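Local coordinates for protein Zgc:56074 (Danio rerio, PDB 3E9D) that probably hydrolyses fructose 2,6-bisphosphate and fructose 1,6-bisphosphate, lowering the level of the former and so restraining glycolysis, at residues A[9-14]-A[59-64]; A[85-90]-A[133-138]; A[126-131]-A[187-192]. All blocks are in the same frame, centred on the assembly; numbering follows the deposited sequence.

Contact 1 of 3, residues A[9-14]-A[59-64]. With PO4 (phosphate ion), chain C; PO4 (phosphate ion), chain D.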
loop_
_atom_site.group_PDB
_atom_site.type_symbol
_atom_site.label_atom_id
_atom_site.label_comp_id
_atom_site.label_asym_id
_atom_site.label_seq_id
_atom_site.Cartn_x
_atom_site.Cartn_y
_atom_site.Cartn_z
ATOM N N VAL A 9 1.720 -3.555 -1.430
ATOM C CA VAL A 9 1.934 -4.045 -2.790
ATOM C C VAL A 9 0.808 -3.573 -3.704
ATOM O O VAL A 9 -0.368 -3.716 -3.365
ATOM C CB VAL A 9 2.024 -5.612 -2.820
ATOM C CG1 VAL A 9 2.370 -6.141 -4.236
ATOM C CG2 VAL A 9 3.030 -6.127 -1.772
ATOM N N ARG A 10 1.153 -2.992 -4.851
ATOM C CA ARG A 10 0.138 -2.721 -5.878
ATOM C C ARG A 10 -0.234 -4.026 -6.630
ATOM O O ARG A 10 0.626 -4.878 -6.877
ATOM C CB ARG A 10 0.634 -1.650 -6.866
ATOM C CG ARG A 10 -0.379 -1.342 -7.996
ATOM C CD ARG A 10 0.128 -0.251 -8.951
ATOM N NE ARG A 10 -0.826 -0.058 -10.031
ATOM C CZ ARG A 10 -0.492 0.251 -11.283
ATOM N NH1 ARG A 10 0.787 0.417 -11.638
ATOM N NH2 ARG A 10 -1.446 0.376 -12.183
ATOM N N HIS A 11 -1.497 -4.169 -7.019
ATOM C CA HIS A 11 -1.953 -5.359 -7.756
ATOM C C HIS A 11 -1.138 -5.564 -9.053
ATOM O O HIS A 11 -0.550 -4.611 -9.606
ATOM C CB HIS A 11 -3.454 -5.219 -8.108
ATOM C CG HIS A 11 -3.703 -4.193 -9.164
ATOM N ND1 HIS A 11 -3.581 -4.474 -10.507
ATOM C CD2 HIS A 11 -3.982 -2.870 -9.078
ATOM C CE1 HIS A 11 -3.790 -3.375 -11.210
ATOM N NE2 HIS A 11 -4.029 -2.384 -10.368
ATOM N N GLY A 12 -1.169 -6.788 -9.575
ATOM C CA GLY A 12 -0.493 -7.107 -10.839
ATOM C C GLY A 12 -1.206 -6.515 -12.042
ATOM O O GLY A 12 -2.376 -6.163 -11.955
ATOM N N GLU A 13 -0.505 -6.433 -13.168
ATOM C CA GLU A 13 -1.045 -5.875 -14.416
ATOM C C GLU A 13 -2.386 -6.456 -14.897
ATOM O O GLU A 13 -2.586 -7.679 -14.867
ATOM C CB GLU A 13 -0.010 -6.038 -15.524
ATOM C CG GLU A 13 -0.263 -5.154 -16.710
ATOM C CD GLU A 13 0.807 -5.313 -17.763
ATOM O OE1 GLU A 13 1.901 -4.717 -17.629
ATOM O OE2 GLU A 13 0.548 -6.036 -18.726
ATOM N N THR A 14 -3.297 -5.564 -15.310
ATOM C CA THR A 14 -4.528 -5.941 -16.019
ATOM C C THR A 14 -4.385 -5.509 -17.473
ATOM O O THR A 14 -3.454 -4.760 -17.826
ATOM C CB THR A 14 -5.772 -5.237 -15.433
ATOM O OG1 THR A 14 -5.618 -3.822 -15.594
ATOM C CG2 THR A 14 -5.946 -5.568 -13.947
ATOM N N LEU A 59 -11.474 -5.168 -4.738
ATOM C CA LEU A 59 -11.417 -5.270 -6.211
ATOM C C LEU A 59 -10.658 -6.525 -6.663
ATOM O O LEU A 59 -9.644 -6.872 -6.081
ATOM C CB LEU A 59 -10.810 -3.992 -6.831
ATOM C CG LEU A 59 -11.618 -2.704 -6.541
ATOM C CD1 LEU A 59 -10.843 -1.433 -6.944
ATOM C CD2 LEU A 59 -12.970 -2.771 -7.229
ATOM N N GLN A 60 -11.200 -7.206 -7.676
ATOM C CA GLN A 60 -10.711 -8.521 -8.101
ATOM C C GLN A 60 -9.201 -8.533 -8.383
ATOM O O GLN A 60 -8.501 -9.447 -7.936
ATOM C CB GLN A 60 -11.487 -9.018 -9.331
ATOM C CG GLN A 60 -10.951 -10.331 -9.881
ATOM C CD GLN A 60 -11.722 -10.879 -11.071
ATOM O OE1 GLN A 60 -12.325 -10.135 -11.858
ATOM N NE2 GLN A 60 -11.690 -12.198 -11.216
ATOM N N ARG A 61 -8.703 -7.524 -9.105
ATOM C CA ARG A 61 -7.276 -7.484 -9.473
ATOM C C ARG A 61 -6.364 -7.536 -8.239
ATOM O O ARG A 61 -5.292 -8.143 -8.283
ATOM C CB ARG A 61 -6.942 -6.274 -10.373
ATOM C CG ARG A 61 -7.275 -4.880 -9.792
ATOM C CD ARG A 61 -7.399 -3.861 -10.938
ATOM N NE ARG A 61 -7.609 -2.478 -10.496
ATOM C CZ ARG A 61 -8.807 -1.912 -10.328
ATOM N NH1 ARG A 61 -9.909 -2.617 -10.548
ATOM N NH2 ARG A 61 -8.902 -0.638 -9.955
ATOM N N ALA A 62 -6.807 -6.900 -7.153
ATOM C CA ALA A 62 -6.065 -6.856 -5.886
ATOM C C ALA A 62 -6.222 -8.163 -5.095
ATOM O O ALA A 62 -5.228 -8.744 -4.591
ATOM C CB ALA A 62 -6.536 -5.636 -5.038
ATOM N N ILE A 63 -7.470 -8.636 -4.989
ATOM C CA ILE A 63 -7.732 -9.937 -4.364
ATOM C C ILE A 63 -6.900 -11.077 -4.987
ATOM O O ILE A 63 -6.299 -11.872 -4.265
ATOM C CB ILE A 63 -9.235 -10.306 -4.400
ATOM C CG1 ILE A 63 -10.024 -9.277 -3.562
ATOM C CG2 ILE A 63 -9.452 -11.764 -3.882
ATOM C CD1 ILE A 63 -11.497 -9.245 -3.839
ATOM N N GLN A 64 -6.878 -11.152 -6.316
ATOM C CA GLN A 64 -6.077 -12.179 -7.013
ATOM C C GLN A 64 -4.580 -12.088 -6.707
ATOM O O GLN A 64 -3.912 -13.103 -6.544
ATOM C CB GLN A 64 -6.268 -12.061 -8.511
ATOM C CG GLN A 64 -7.627 -12.459 -9.001
ATOM C CD GLN A 64 -7.715 -12.284 -10.495
ATOM O OE1 GLN A 64 -7.775 -11.164 -11.000
ATOM N NE2 GLN A 64 -7.692 -13.401 -11.220
HETATM P P PO4 C . -4.856 0.574 -10.483
HETATM O O1 PO4 C . -6.074 -0.113 -9.920
HETATM O O2 PO4 C . -3.646 0.439 -9.588
HETATM O O3 PO4 C . -4.485 -0.023 -11.820
HETATM O O4 PO4 C . -5.156 2.039 -10.720
HETATM P P PO4 D . 0.936 0.688 -15.252
HETATM O O1 PO4 D . -0.348 1.300 -14.734
HETATM O O2 PO4 D . 1.986 0.727 -14.145
HETATM O O3 PO4 D . 0.717 -0.742 -15.724
HETATM O O4 PO4 D . 1.415 1.497 -16.454
#
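His11 and Ala62 bring the two backbones within 4.8 Å of each other, measured between their CA atoms, where the loop leaving strand 2-10 passes the first turn of helix 60-71. At this crossing His11 CB lies 3.8 Å from Ala62 CA and also rests on the carbonyl of Arg61; no hydrogen bond joins the segments directly. The side chains meet chiefly through a CH-pi contact: Arg61 CD stands 3.7 Å from the centroid of the His11 ring, 12° off its normal and so squarely over the face. Arg61 starts with CG lodged between its own backbone N and carbonyl carbon (chi1 58°) and then runs extended to NE, which draws its methylenes across the imidazole. The guanidinium plane stands 89° from the ring. Thr14 adds its methyl, CG2 reaching Arg61 CD at 3.8 Å, while OG1 bonds to Gln23.

His11 ND1 donates to Gly12 O from above the carbonyl plane, at a distance (2.5 Å) short enough to be read with caution; with Arg61 over the face, this probably limits how the imidazole can turn. The other ring nitrogen, NE2, faces the chain C phosphate. Arg61 NE and NH2 both donate to O1 of that ion, each at 2.9 Å, and NH2 also serves Gly24 O. Arg10 NE reaches O2 and Arg10 NH2 reaches O3, at 3.1 Å; NH1 and NH2 of the same guanidinium also hold the chain D phosphate.

Arg10, His11 and Gly12 form the RHG motif of histidine phosphatases, and His11 is the residue phosphorylated on its tele nitrogen, NE2. Although the ions probably came from the crystallisation liquor, the chain C phosphate, gripped by two arginines, is consistent with a pocket that orients a phosphoryl group for transfer and probably offsets its negative charge.

Contact 2 of 3, residues A[85-90]-A[133-138]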
loop_
_atom_site.group_PDB
_atom_site.type_symbol
_atom_site.label_atom_id
_atom_site.label_comp_id
_atom_site.label_asym_id
_atom_site.label_seq_id
_atom_site.Cartn_x
_atom_site.Cartn_y
_atom_site.Cartn_z
ATOM N N PRO A 85 -12.901 -2.404 1.782
ATOM C CA PRO A 85 -13.231 -1.471 0.715
ATOM C C PRO A 85 -12.522 -0.118 0.851
ATOM O O PRO A 85 -12.409 0.597 -0.140
ATOM C CB PRO A 85 -14.741 -1.288 0.863
ATOM C CG PRO A 85 -15.206 -2.535 1.563
ATOM C CD PRO A 85 -14.107 -2.823 2.533
ATOM N N LEU A 86 -12.021 0.226 2.043
ATOM C CA LEU A 86 -11.282 1.482 2.184
ATOM C C LEU A 86 -9.986 1.492 1.359
ATOM O O LEU A 86 -9.453 2.559 1.048
ATOM C CB LEU A 86 -10.990 1.804 3.668
ATOM C CG LEU A 86 -12.152 2.227 4.582
ATOM C CD1 LEU A 86 -11.719 2.173 6.083
ATOM C CD2 LEU A 86 -12.639 3.639 4.208
ATOM N N LEU A 87 -9.495 0.305 0.989
ATOM C CA LEU A 87 -8.297 0.200 0.137
ATOM C C LEU A 87 -8.531 0.270 -1.385
ATOM O O LEU A 87 -7.573 0.077 -2.155
ATOM C CB LEU A 87 -7.533 -1.098 0.447
ATOM C CG LEU A 87 -7.067 -1.296 1.889
ATOM C CD1 LEU A 87 -6.371 -2.661 2.040
ATOM C CD2 LEU A 87 -6.112 -0.146 2.303
ATOM N N ARG A 88 -9.775 0.489 -1.822
ATOM C CA ARG A 88 -10.088 0.566 -3.256
ATOM C C ARG A 88 -9.392 1.741 -3.912
ATOM O O ARG A 88 -9.057 2.742 -3.256
ATOM C CB ARG A 88 -11.606 0.637 -3.524
ATOM C CG ARG A 88 -12.303 1.939 -3.052
ATOM C CD ARG A 88 -13.855 1.745 -3.019
ATOM N NE ARG A 88 -14.548 2.971 -2.616
ATOM C CZ ARG A 88 -14.773 3.350 -1.356
ATOM N NH1 ARG A 88 -14.349 2.613 -0.326
ATOM N NH2 ARG A 88 -15.425 4.482 -1.120
ATOM N N GLU A 89 -9.201 1.614 -5.216
ATOM C CA GLU A 89 -8.558 2.639 -6.005
ATOM C C GLU A 89 -9.357 3.955 -5.966
ATOM O O GLU A 89 -10.573 3.944 -5.783
ATOM C CB GLU A 89 -8.432 2.149 -7.456
ATOM C CG GLU A 89 -7.727 3.135 -8.425
ATOM C CD GLU A 89 -6.329 3.557 -7.945
ATOM O OE1 GLU A 89 -6.207 4.048 -6.800
ATOM O OE2 GLU A 89 -5.340 3.401 -8.715
ATOM N N ARG A 90 -8.658 5.076 -6.144
ATOM C CA ARG A 90 -9.299 6.350 -6.383
ATOM C C ARG A 90 -10.397 6.234 -7.446
ATOM O O ARG A 90 -10.194 5.635 -8.514
ATOM C CB ARG A 90 -8.254 7.375 -6.826
ATOM C CG ARG A 90 -8.842 8.743 -7.111
ATOM C CD ARG A 90 -7.726 9.779 -7.256
ATOM N NE ARG A 90 -8.324 11.099 -7.381
ATOM C CZ ARG A 90 -7.654 12.202 -7.681
ATOM N NH1 ARG A 90 -6.330 12.156 -7.880
ATOM N NH2 ARG A 90 -8.316 13.347 -7.776
ATOM N N LYS A 133 -6.678 7.418 5.897
ATOM C CA LYS A 133 -6.689 7.791 7.327
ATOM C C LYS A 133 -7.639 6.900 8.127
ATOM O O LYS A 133 -7.316 6.479 9.246
ATOM C CB LYS A 133 -7.085 9.258 7.530
ATOM C CG LYS A 133 -6.022 10.292 7.123
ATOM C CD LYS A 133 -6.526 11.703 7.450
ATOM C CE LYS A 133 -5.858 12.770 6.603
ATOM N NZ LYS A 133 -6.665 14.056 6.623
ATOM N N MET A 134 -8.812 6.616 7.554
ATOM C CA MET A 134 -9.779 5.713 8.186
ATOM C C MET A 134 -9.238 4.286 8.237
ATOM O O MET A 134 -9.416 3.563 9.230
ATOM C CB MET A 134 -11.125 5.743 7.456
ATOM C CG MET A 134 -11.858 7.088 7.550
ATOM S SD MET A 134 -13.276 7.141 6.391
ATOM C CE MET A 134 -14.277 5.765 7.005
ATOM N N PHE A 135 -8.576 3.887 7.162
ATOM C CA PHE A 135 -7.945 2.579 7.129
ATOM C C PHE A 135 -6.877 2.459 8.215
ATOM O O PHE A 135 -6.813 1.441 8.910
ATOM C CB PHE A 135 -7.324 2.248 5.748
ATOM C CG PHE A 135 -6.496 0.977 5.773
ATOM C CD1 PHE A 135 -7.119 -0.269 5.798
ATOM C CD2 PHE A 135 -5.107 1.028 5.835
ATOM C CE1 PHE A 135 -6.361 -1.463 5.862
ATOM C CE2 PHE A 135 -4.353 -0.158 5.891
ATOM C CZ PHE A 135 -5.004 -1.403 5.911
ATOM N N LEU A 136 -6.027 3.474 8.347
ATOM C CA LEU A 136 -4.983 3.465 9.383
ATOM C C LEU A 136 -5.544 3.338 10.780
ATOM O O LEU A 136 -5.028 2.577 11.592
ATOM C CB LEU A 136 -4.113 4.723 9.321
ATOM C CG LEU A 136 -2.982 4.794 8.302
ATOM C CD1 LEU A 136 -2.160 6.038 8.587
ATOM C CD2 LEU A 136 -2.092 3.557 8.312
ATOM N N LYS A 137 -6.608 4.087 11.055
ATOM C CA LYS A 137 -7.260 4.034 12.358
ATOM C C LYS A 137 -7.781 2.607 12.644
ATOM O O LYS A 137 -7.555 2.054 13.724
ATOM C CB LYS A 137 -8.379 5.091 12.412
ATOM C CG LYS A 137 -9.012 5.259 13.770
ATOM C CD LYS A 137 -10.110 6.341 13.736
ATOM C CE LYS A 137 -10.870 6.381 15.061
ATOM N NZ LYS A 137 -11.694 5.146 15.280
ATOM N N SER A 138 -8.429 2.002 11.654
ATOM C CA SER A 138 -8.908 0.626 11.747
ATOM C C SER A 138 -7.750 -0.393 11.902
ATOM O O SER A 138 -7.820 -1.327 12.722
ATOM C CB SER A 138 -9.721 0.326 10.476
ATOM O OG SER A 138 -10.213 -0.995 10.464
#
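Leu86 and Leu87, consecutive in the 3-10 turn 85-87, present two bumps to helix 125-146, and Met134 and Phe135 form the surface that receives them. Leu86 fits the step between those two residues: its CD1 lies 3.7 Å from Phe135 N and 3.9 Å from Met134 CB. The other branch, CD2, is met by the methyl of Met134, whose chain bends at its last torsion (chi3 61°) to bring CE within 3.9 Å of Leu86 CD2. The two side chains cross at about a right angle.

Leu87 works on the ring instead. Its CD2 methyl sits over the centre of the Phe135 face, 3.6 Å from the centroid and 9° off the normal, close to an ideal CH-pi approach. With CG anti to the backbone N the Phe135 ring is carried toward Leu87, and the second torsion (76°) turns its face to the methyl. Met180 of strand 177-182 touches both Leu87 and Phe135, which places this buried end of the contact next to the sheet, whereas Met134 lies at the surface.

These apolar contacts seat the loop after strand 81-83 against helix 125-146 in the histidine phosphatase fold; this loop carries Glu89, the probable proton donor and acceptor of the active site.

Contact 3 of 3, residues A[126-131]-A[187-192]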
loop_
_atom_site.group_PDB
_atom_site.type_symbol
_atom_site.label_atom_id
_atom_site.label_comp_id
_atom_site.label_asym_id
_atom_site.label_seq_id
_atom_site.Cartn_x
_atom_site.Cartn_y
_atom_site.Cartn_z
ATOM N N GLU A 126 -8.221 14.614 -1.461
ATOM C CA GLU A 126 -8.532 14.609 -0.018
ATOM C C GLU A 126 -9.491 13.487 0.387
ATOM O O GLU A 126 -9.372 12.940 1.482
ATOM C CB GLU A 126 -9.089 15.961 0.451
ATOM C CG GLU A 126 -8.013 17.019 0.730
ATOM C CD GLU A 126 -6.929 16.548 1.711
ATOM O OE1 GLU A 126 -7.253 16.218 2.876
ATOM O OE2 GLU A 126 -5.745 16.505 1.309
ATOM N N GLN A 127 -10.445 13.167 -0.492
ATOM C CA GLN A 127 -11.360 12.053 -0.262
ATOM C C GLN A 127 -10.610 10.715 -0.217
ATOM O O GLN A 127 -10.847 9.900 0.653
ATOM C CB GLN A 127 -12.454 12.021 -1.343
ATOM C CG GLN A 127 -13.531 13.082 -1.141
ATOM C CD GLN A 127 -14.577 13.077 -2.263
ATOM O OE1 GLN A 127 -14.243 13.110 -3.447
ATOM N NE2 GLN A 127 -15.848 13.031 -1.879
ATOM N N VAL A 128 -9.701 10.497 -1.156
ATOM C CA VAL A 128 -8.858 9.297 -1.112
ATOM C C VAL A 128 -8.016 9.255 0.177
ATOM O O VAL A 128 -7.930 8.223 0.844
ATOM C CB VAL A 128 -7.957 9.169 -2.368
ATOM C CG1 VAL A 128 -7.117 7.878 -2.288
ATOM C CG2 VAL A 128 -8.790 9.179 -3.619
ATOM N N LYS A 129 -7.394 10.377 0.528
ATOM C CA LYS A 129 -6.571 10.440 1.740
ATOM C C LYS A 129 -7.373 10.176 3.023
ATOM O O LYS A 129 -6.893 9.483 3.937
ATOM C CB LYS A 129 -5.856 11.789 1.832
ATOM C CG LYS A 129 -4.828 11.861 2.965
ATOM C CD LYS A 129 -4.377 13.313 3.232
ATOM C CE LYS A 129 -3.558 13.865 2.084
ATOM N NZ LYS A 129 -2.976 15.217 2.413
ATOM N N THR A 130 -8.585 10.740 3.096
ATOM C CA THR A 130 -9.491 10.434 4.197
ATOM C C THR A 130 -9.750 8.924 4.333
ATOM O O THR A 130 -9.755 8.400 5.445
ATOM C CB THR A 130 -10.812 11.223 4.049
ATOM O OG1 THR A 130 -10.506 12.624 4.154
ATOM C CG2 THR A 130 -11.836 10.834 5.112
ATOM N N ARG A 131 -9.936 8.228 3.208
ATOM C CA ARG A 131 -10.092 6.762 3.235
ATOM C C ARG A 131 -8.876 6.042 3.831
ATOM O O ARG A 131 -9.023 5.124 4.655
ATOM C CB ARG A 131 -10.395 6.209 1.834
ATOM C CG ARG A 131 -11.806 6.551 1.341
ATOM C CD ARG A 131 -12.230 5.605 0.224
ATOM N NE ARG A 131 -11.630 5.889 -1.093
ATOM C CZ ARG A 131 -10.724 5.120 -1.697
ATOM N NH1 ARG A 131 -10.249 4.025 -1.101
ATOM N NH2 ARG A 131 -10.306 5.429 -2.913
ATOM N N ILE A 187 -2.188 4.134 -3.294
ATOM C CA ILE A 187 -0.914 3.936 -2.625
ATOM C C ILE A 187 -0.057 5.198 -2.698
ATOM O O ILE A 187 0.584 5.563 -1.717
ATOM C CB ILE A 187 -0.130 2.675 -3.186
ATOM C CG1 ILE A 187 -0.813 1.367 -2.730
ATOM C CG2 ILE A 187 1.324 2.696 -2.753
ATOM C CD1 ILE A 187 -0.443 0.119 -3.601
ATOM N N ARG A 188 -0.051 5.857 -3.857
ATOM C CA ARG A 188 0.736 7.070 -4.018
ATOM C C ARG A 188 0.273 8.137 -3.046
ATOM O O ARG A 188 1.092 8.762 -2.365
ATOM C CB ARG A 188 0.651 7.612 -5.447
ATOM C CG ARG A 188 1.816 8.549 -5.768
ATOM C CD ARG A 188 1.853 8.866 -7.265
ATOM N NE ARG A 188 3.048 9.639 -7.602
ATOM C CZ ARG A 188 3.256 10.219 -8.784
ATOM N NH1 ARG A 188 2.337 10.118 -9.737
ATOM N NH2 ARG A 188 4.379 10.905 -9.005
ATOM N N ILE A 189 -1.044 8.329 -2.986
ATOM C CA ILE A 189 -1.629 9.294 -2.067
ATOM C C ILE A 189 -1.313 8.920 -0.611
ATOM O O ILE A 189 -0.973 9.792 0.202
ATOM C CB ILE A 189 -3.149 9.482 -2.346
ATOM C CG1 ILE A 189 -3.321 10.202 -3.699
ATOM C CG2 ILE A 189 -3.832 10.289 -1.202
ATOM C CD1 ILE A 189 -4.722 10.020 -4.368
ATOM N N SER A 190 -1.406 7.626 -0.296
ATOM C CA SER A 190 -1.155 7.114 1.065
ATOM C C SER A 190 0.297 7.286 1.501
ATOM O O SER A 190 0.560 7.719 2.630
ATOM C CB SER A 190 -1.542 5.638 1.157
ATOM O OG SER A 190 -2.937 5.479 0.871
ATOM N N VAL A 191 1.233 6.953 0.607
ATOM C CA VAL A 191 2.650 7.160 0.877
ATOM C C VAL A 191 2.933 8.628 1.202
ATOM O O VAL A 191 3.650 8.926 2.176
ATOM C CB VAL A 191 3.548 6.654 -0.301
ATOM C CG1 VAL A 191 4.965 7.151 -0.165
ATOM C CG2 VAL A 191 3.543 5.112 -0.352
ATOM N N ARG A 192 2.375 9.544 0.406
ATOM C CA ARG A 192 2.607 10.971 0.659
ATOM C C ARG A 192 2.019 11.402 2.022
ATOM O O ARG A 192 2.619 12.220 2.723
ATOM C CB ARG A 192 2.047 11.869 -0.468
ATOM C CG ARG A 192 2.424 13.368 -0.251
ATOM C CD ARG A 192 2.016 14.282 -1.417
ATOM N NE ARG A 192 2.889 14.153 -2.585
ATOM C CZ ARG A 192 4.028 14.823 -2.772
ATOM N NH1 ARG A 192 4.490 15.670 -1.849
ATOM N NH2 ARG A 192 4.726 14.629 -3.889
#
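Ile189 carries this contact with two separate methyls. Its CD1 reaches Val128 CG1 at 3.8 Å, the two side chains crossing at about a right angle, and its CG2 touches Lys129 CB at 3.9 Å. The split follows from the first torsion: with CG1 opposite the carbonyl carbon (chi1 -69°), CG2 falls opposite the backbone N, and the two branches spread over successive residues of helix 125-146. The backbones stay 6.3 Å apart between Lys129 CA and Ile189 CA, so the helices are close here. Replacing Ile189 by an alanine removes both branches and would probably open a gap beside Val128 and the aliphatic base of Lys129.

Farther out, Leu125 also packs on Ile189, and Phe186 on Val128. Lys129 bends at chi3, and its ammonium NZ forms a salt bridge with Asp197 on helix 184-197, an ionic tie between the same two helices. A second salt bridge, with a weak hydrogen bond, joins Lys129 NZ to Glu126 OE2 at 3.2 Å within its own helix.

This is helix-to-helix packing in the alpha/beta core of histidine phosphatases: the two helices pack against each other while each also touches the sheet, helix 184-197 through Ile187 on Ile8 and helix 125-146 through Phe135 on Met180.

In the fold
Contacts 2 and 3 are neighbours, their centres about 8 Å apart, and share helix 125-146; contact 1 lies about 16 and 18 Å from them, between centres. Arg131, from contact 3, donates through NH1 to Arg88 O at 2.8 Å, tying down the loop of contact 2 just before Glu89. The Glu89 carboxylate accepts from the backbone N atoms of Ala185 and Phe186, where the helix of contact 3 starts. Contact 1 meets that helix too, Arg10 CA lying 3.7 Å from Ile187 CD1. The active site forms where these pieces converge: nearest side-chain atoms are about 3 Å apart between His11 and His183, the probable transition-state stabiliser, and about 4 Å between Arg61 and Glu89, beside the chain C phosphate held by Arg10 and Arg61.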